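Local coordinates for putative type VI secretion protein (Escherichia coli, PDB 6SKI) that probably hydrolyses phospholipids as a toxic effector of the type VI secretion system, carried by the VgrG spike to which it binds, at residues 33-44 / 117-128. Residues are numbered along the deposited sequence; the frame is centred on the assembly and turned at random.
Sequences RGVTLTIGIFFD and KDQTSAQIKTYI
Thr36 donates its backbone N to Thr120 O (2.8 Å) and accepts Ala122 N at its own O. The same exchange recurs at every second residue: Thr38 joins Ala122 and Ile124, Gly40 joins Ile124 and Thr126, and Phe42 joins Thr126 and Ile128. Asp44 N closes the series on Ile128 O. The bond from Phe42 N to Thr126 O is weak, bent to 126°. Val35 and Leu37 make their backbone hydrogen bonds to strand 184-195 instead, Val35 with Cys185 and Ala187, Leu37 with Lys188 and Gln190. Residues 33-43 belong to strand 22-43, which runs parallel to both 121-128 and 184-195 within a mixed sheet, consistent with the alpha/beta-hydrolase fold of the Tle1 family. At the start, Arg33 bends at chi3 (-63°) and brings NH1 to Gln119 O at 2.8 Å, while Lys117 O lies over one guanidinium face. Gln119 NE2 is shared between Ser121 O and Asp112. Asp44 OD1 is hydrogen-bonded to Ser100 OG, and Lys125 NZ reaches Tyr109 O. Toward helix 156-178, Leu37 CD1 touches Ala122 CB (3.7 Å), and Ile39 lies alongside Ile124. Ile128 CD1 sits over the Phe43 ring, 4.2 Å from its centroid, in a CH-pi contact.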
loop_
_atom_site.group_PDB
_atom_site.type_symbol
_atom_site.label_atom_id
_atom_site.label_comp_id
_atom_site.label_asym_id
_atom_site.label_seq_id
_atom_site.Cartn_x
_atom_site.Cartn_y
_atom_site.Cartn_z
ATOM N N ARG A 33 2.875 19.218 31.008
ATOM C CA ARG A 33 3.673 19.190 29.792
ATOM C C ARG A 33 2.775 19.320 28.575
ATOM O O ARG A 33 1.599 18.961 28.608
ATOM C CB ARG A 33 4.437 17.875 29.686
ATOM C CG ARG A 33 5.837 17.859 30.235
ATOM C CD ARG A 33 6.377 16.452 30.094
ATOM N NE ARG A 33 5.594 15.512 30.887
ATOM C CZ ARG A 33 5.631 14.192 30.742
ATOM N NH1 ARG A 33 6.411 13.645 29.825
ATOM N NH2 ARG A 33 4.883 13.420 31.514
ATOM N N GLY A 34 3.334 19.840 27.489
ATOM C CA GLY A 34 2.721 19.741 26.179
ATOM C C GLY A 34 3.546 18.802 25.314
ATOM O O GLY A 34 4.669 19.130 24.928
ATOM N N VAL A 35 2.978 17.634 25.024
ATOM C CA VAL A 35 3.686 16.599 24.279
ATOM C C VAL A 35 3.177 16.574 22.844
ATOM O O VAL A 35 1.966 16.600 22.600
ATOM C CB VAL A 35 3.560 15.224 24.961
ATOM C CG1 VAL A 35 3.831 15.361 26.445
ATOM C CG2 VAL A 35 2.200 14.600 24.739
ATOM N N THR A 36 4.105 16.615 21.894
ATOM C CA THR A 36 3.767 16.428 20.488
ATOM C C THR A 36 3.658 14.939 20.202
ATOM O O THR A 36 4.665 14.228 20.186
ATOM C CB THR A 36 4.818 17.075 19.596
ATOM O OG1 THR A 36 5.238 18.316 20.176
ATOM C CG2 THR A 36 4.253 17.332 18.215
ATOM N N LEU A 37 2.446 14.460 19.970
ATOM C CA LEU A 37 2.212 13.050 19.704
ATOM C C LEU A 37 2.088 12.843 18.203
ATOM O O LEU A 37 1.215 13.432 17.560
ATOM C CB LEU A 37 0.961 12.556 20.424
ATOM C CG LEU A 37 0.639 11.075 20.253
ATOM C CD1 LEU A 37 1.761 10.215 20.785
ATOM C CD2 LEU A 37 -0.642 10.762 20.975
ATOM N N THR A 38 2.960 12.010 17.652
ATOM C CA THR A 38 2.937 11.665 16.242
ATOM C C THR A 38 2.402 10.253 16.085
ATOM O O THR A 38 2.893 9.325 16.735
ATOM C CB THR A 38 4.330 11.768 15.627
ATOM O OG1 THR A 38 5.034 12.862 16.222
ATOM C CG2 THR A 38 4.228 11.989 14.137
ATOM N N ILE A 39 1.401 10.091 15.230
ATOM C CA ILE A 39 0.830 8.786 14.936
ATOM C C ILE A 39 1.348 8.355 13.576
ATOM O O ILE A 39 1.080 9.011 12.562
ATOM C CB ILE A 39 -0.704 8.812 14.970
ATOM C CG1 ILE A 39 -1.190 9.559 16.213
ATOM C CG2 ILE A 39 -1.253 7.401 14.939
ATOM C CD1 ILE A 39 -2.687 9.595 16.357
ATOM N N GLY A 40 2.097 7.260 13.556
ATOM C CA GLY A 40 2.615 6.733 12.315
ATOM C C GLY A 40 1.584 5.881 11.618
ATOM O O GLY A 40 1.224 4.809 12.107
ATOM N N ILE A 41 1.100 6.349 10.475
ATOM C CA ILE A 41 0.064 5.662 9.719
ATOM C C ILE A 41 0.754 4.895 8.607
ATOM O O ILE A 41 1.470 5.482 7.789
ATOM C CB ILE A 41 -0.977 6.640 9.159
ATOM C CG1 ILE A 41 -1.257 7.746 10.170
ATOM C CG2 ILE A 41 -2.261 5.913 8.855
ATOM C CD1 ILE A 41 -2.126 7.305 11.311
ATOM N N PHE A 42 0.551 3.583 8.584
ATOM C CA PHE A 42 1.266 2.696 7.675
ATOM C C PHE A 42 0.237 1.952 6.841
ATOM O O PHE A 42 -0.379 0.994 7.318
ATOM C CB PHE A 42 2.158 1.731 8.451
ATOM C CG PHE A 42 3.336 2.392 9.095
ATOM C CD1 PHE A 42 3.298 2.751 10.425
ATOM C CD2 PHE A 42 4.487 2.643 8.375
ATOM C CE1 PHE A 42 4.373 3.360 11.017
ATOM C CE2 PHE A 42 5.566 3.248 8.970
ATOM C CZ PHE A 42 5.506 3.608 10.289
ATOM N N PHE A 43 0.064 2.388 5.601
ATOM C CA PHE A 43 -0.889 1.800 4.670
ATOM C C PHE A 43 -0.120 0.821 3.799
ATOM O O PHE A 43 0.687 1.230 2.963
ATOM C CB PHE A 43 -1.541 2.866 3.798
ATOM C CG PHE A 43 -2.526 3.736 4.500
ATOM C CD1 PHE A 43 -3.835 3.338 4.658
ATOM C CD2 PHE A 43 -2.157 4.988 4.939
ATOM C CE1 PHE A 43 -4.743 4.154 5.276
ATOM C CE2 PHE A 43 -3.061 5.806 5.553
ATOM C CZ PHE A 43 -4.355 5.390 5.723
ATOM N N ASP A 44 -0.375 -0.463 3.972
ATOM C CA ASP A 44 0.383 -1.436 3.209
ATOM C C ASP A 44 -0.295 -1.715 1.874
ATOM O O ASP A 44 -1.456 -1.371 1.648
ATOM C CB ASP A 44 0.537 -2.726 4.009
ATOM C CG ASP A 44 1.785 -3.490 3.642
ATOM O OD1 ASP A 44 2.403 -3.164 2.610
ATOM O OD2 ASP A 44 2.151 -4.419 4.387
ATOM N N LYS A 117 9.597 11.491 32.441
ATOM C CA LYS A 117 9.230 12.670 33.215
ATOM C C LYS A 117 9.408 13.959 32.427
ATOM O O LYS A 117 8.796 14.975 32.772
ATOM C CB LYS A 117 10.064 12.727 34.494
ATOM C CG LYS A 117 9.493 11.930 35.654
ATOM C CD LYS A 117 10.463 11.820 36.833
ATOM C CE LYS A 117 11.272 13.091 37.113
ATOM N NZ LYS A 117 10.509 14.374 37.021
ATOM N N ASP A 118 10.227 13.943 31.376
ATOM C CA ASP A 118 10.571 15.146 30.634
ATOM C C ASP A 118 10.216 15.045 29.158
ATOM O O ASP A 118 10.495 15.981 28.399
ATOM C CB ASP A 118 12.066 15.437 30.788
ATOM C CG ASP A 118 12.344 16.568 31.750
ATOM O OD1 ASP A 118 13.469 17.106 31.725
ATOM O OD2 ASP A 118 11.437 16.919 32.533
ATOM N N GLN A 119 9.607 13.943 28.730
ATOM C CA GLN A 119 9.399 13.698 27.309
ATOM C C GLN A 119 8.281 14.583 26.774
ATOM O O GLN A 119 7.138 14.500 27.235
ATOM C CB GLN A 119 9.082 12.225 27.074
ATOM C CG GLN A 119 9.072 11.832 25.618
ATOM C CD GLN A 119 8.951 10.342 25.424
ATOM O OE1 GLN A 119 9.312 9.560 26.300
ATOM N NE2 GLN A 119 8.438 9.937 24.273
ATOM N N THR A 120 8.609 15.423 25.793
ATOM C CA THR A 120 7.652 16.330 25.176
ATOM C C THR A 120 7.340 15.961 23.732
ATOM O O THR A 120 6.680 16.736 23.033
ATOM C CB THR A 120 8.163 17.770 25.246
ATOM O OG1 THR A 120 9.587 17.781 25.100
ATOM C CG2 THR A 120 7.788 18.401 26.574
ATOM N N SER A 121 7.808 14.808 23.264
ATOM C CA SER A 121 7.452 14.311 21.944
ATOM C C SER A 121 7.379 12.797 22.011
ATOM O O SER A 121 8.283 12.146 22.537
ATOM C CB SER A 121 8.459 14.742 20.874
ATOM O OG SER A 121 8.940 16.050 21.113
ATOM N N ALA A 122 6.302 12.243 21.463
ATOM C CA ALA A 122 6.059 10.813 21.516
ATOM C C ALA A 122 5.616 10.333 20.145
ATOM O O ALA A 122 5.114 11.104 19.327
ATOM C CB ALA A 122 5.004 10.454 22.564
ATOM N N GLN A 123 5.813 9.041 19.904
ATOM C CA GLN A 123 5.429 8.416 18.650
ATOM C C GLN A 123 4.652 7.144 18.933
ATOM O O GLN A 123 5.063 6.331 19.763
ATOM C CB GLN A 123 6.647 8.095 17.791
ATOM C CG GLN A 123 7.083 9.215 16.885
ATOM C CD GLN A 123 8.268 8.832 16.044
ATOM O OE1 GLN A 123 8.716 7.689 16.071
ATOM N NE2 GLN A 123 8.782 9.783 15.280
ATOM N N ILE A 124 3.532 6.980 18.240
ATOM C CA ILE A 124 2.775 5.741 18.228
ATOM C C ILE A 124 2.527 5.393 16.771
ATOM O O ILE A 124 2.574 6.252 15.889
ATOM C CB ILE A 124 1.450 5.848 19.010
ATOM C CG1 ILE A 124 0.483 6.789 18.299
ATOM C CG2 ILE A 124 1.704 6.327 20.423
ATOM C CD1 ILE A 124 -0.841 6.923 18.990
ATOM N N LYS A 125 2.276 4.115 16.513
ATOM C CA LYS A 125 2.242 3.642 15.141
ATOM C C LYS A 125 1.022 2.770 14.906
ATOM O O LYS A 125 0.463 2.178 15.831
ATOM C CB LYS A 125 3.525 2.888 14.770
ATOM C CG LYS A 125 3.866 1.700 15.634
ATOM C CD LYS A 125 5.325 1.344 15.437
ATOM C CE LYS A 125 5.664 -0.009 16.011
ATOM N NZ LYS A 125 7.133 -0.137 16.196
ATOM N N THR A 126 0.617 2.717 13.645
ATOM C CA THR A 126 -0.592 2.041 13.218
ATOM C C THR A 126 -0.325 1.353 11.890
ATOM O O THR A 126 0.359 1.899 11.025
ATOM C CB THR A 126 -1.743 3.033 13.062
ATOM O OG1 THR A 126 -1.817 3.876 14.218
ATOM C CG2 THR A 126 -3.022 2.306 12.905
ATOM N N TYR A 127 -0.874 0.155 11.729
ATOM C CA TYR A 127 -0.676 -0.634 10.521
ATOM C C TYR A 127 -2.026 -0.950 9.899
ATOM O O TYR A 127 -2.887 -1.552 10.546
ATOM C CB TYR A 127 0.089 -1.921 10.823
ATOM C CG TYR A 127 0.343 -2.767 9.601
ATOM C CD1 TYR A 127 1.428 -2.518 8.776
ATOM C CD2 TYR A 127 -0.500 -3.817 9.274
ATOM C CE1 TYR A 127 1.663 -3.287 7.659
ATOM C CE2 TYR A 127 -0.274 -4.588 8.159
ATOM C CZ TYR A 127 0.808 -4.321 7.357
ATOM O OH TYR A 127 1.035 -5.095 6.244
ATOM N N ILE A 128 -2.204 -0.545 8.647
ATOM C CA ILE A 128 -3.388 -0.869 7.864
ATOM C C ILE A 128 -2.962 -1.779 6.722
ATOM O O ILE A 128 -1.968 -1.509 6.041
ATOM C CB ILE A 128 -4.080 0.403 7.336
ATOM C CG1 ILE A 128 -4.444 1.332 8.494
ATOM C CG2 ILE A 128 -5.324 0.049 6.560
ATOM C CD1 ILE A 128 -3.474 2.470 8.691
#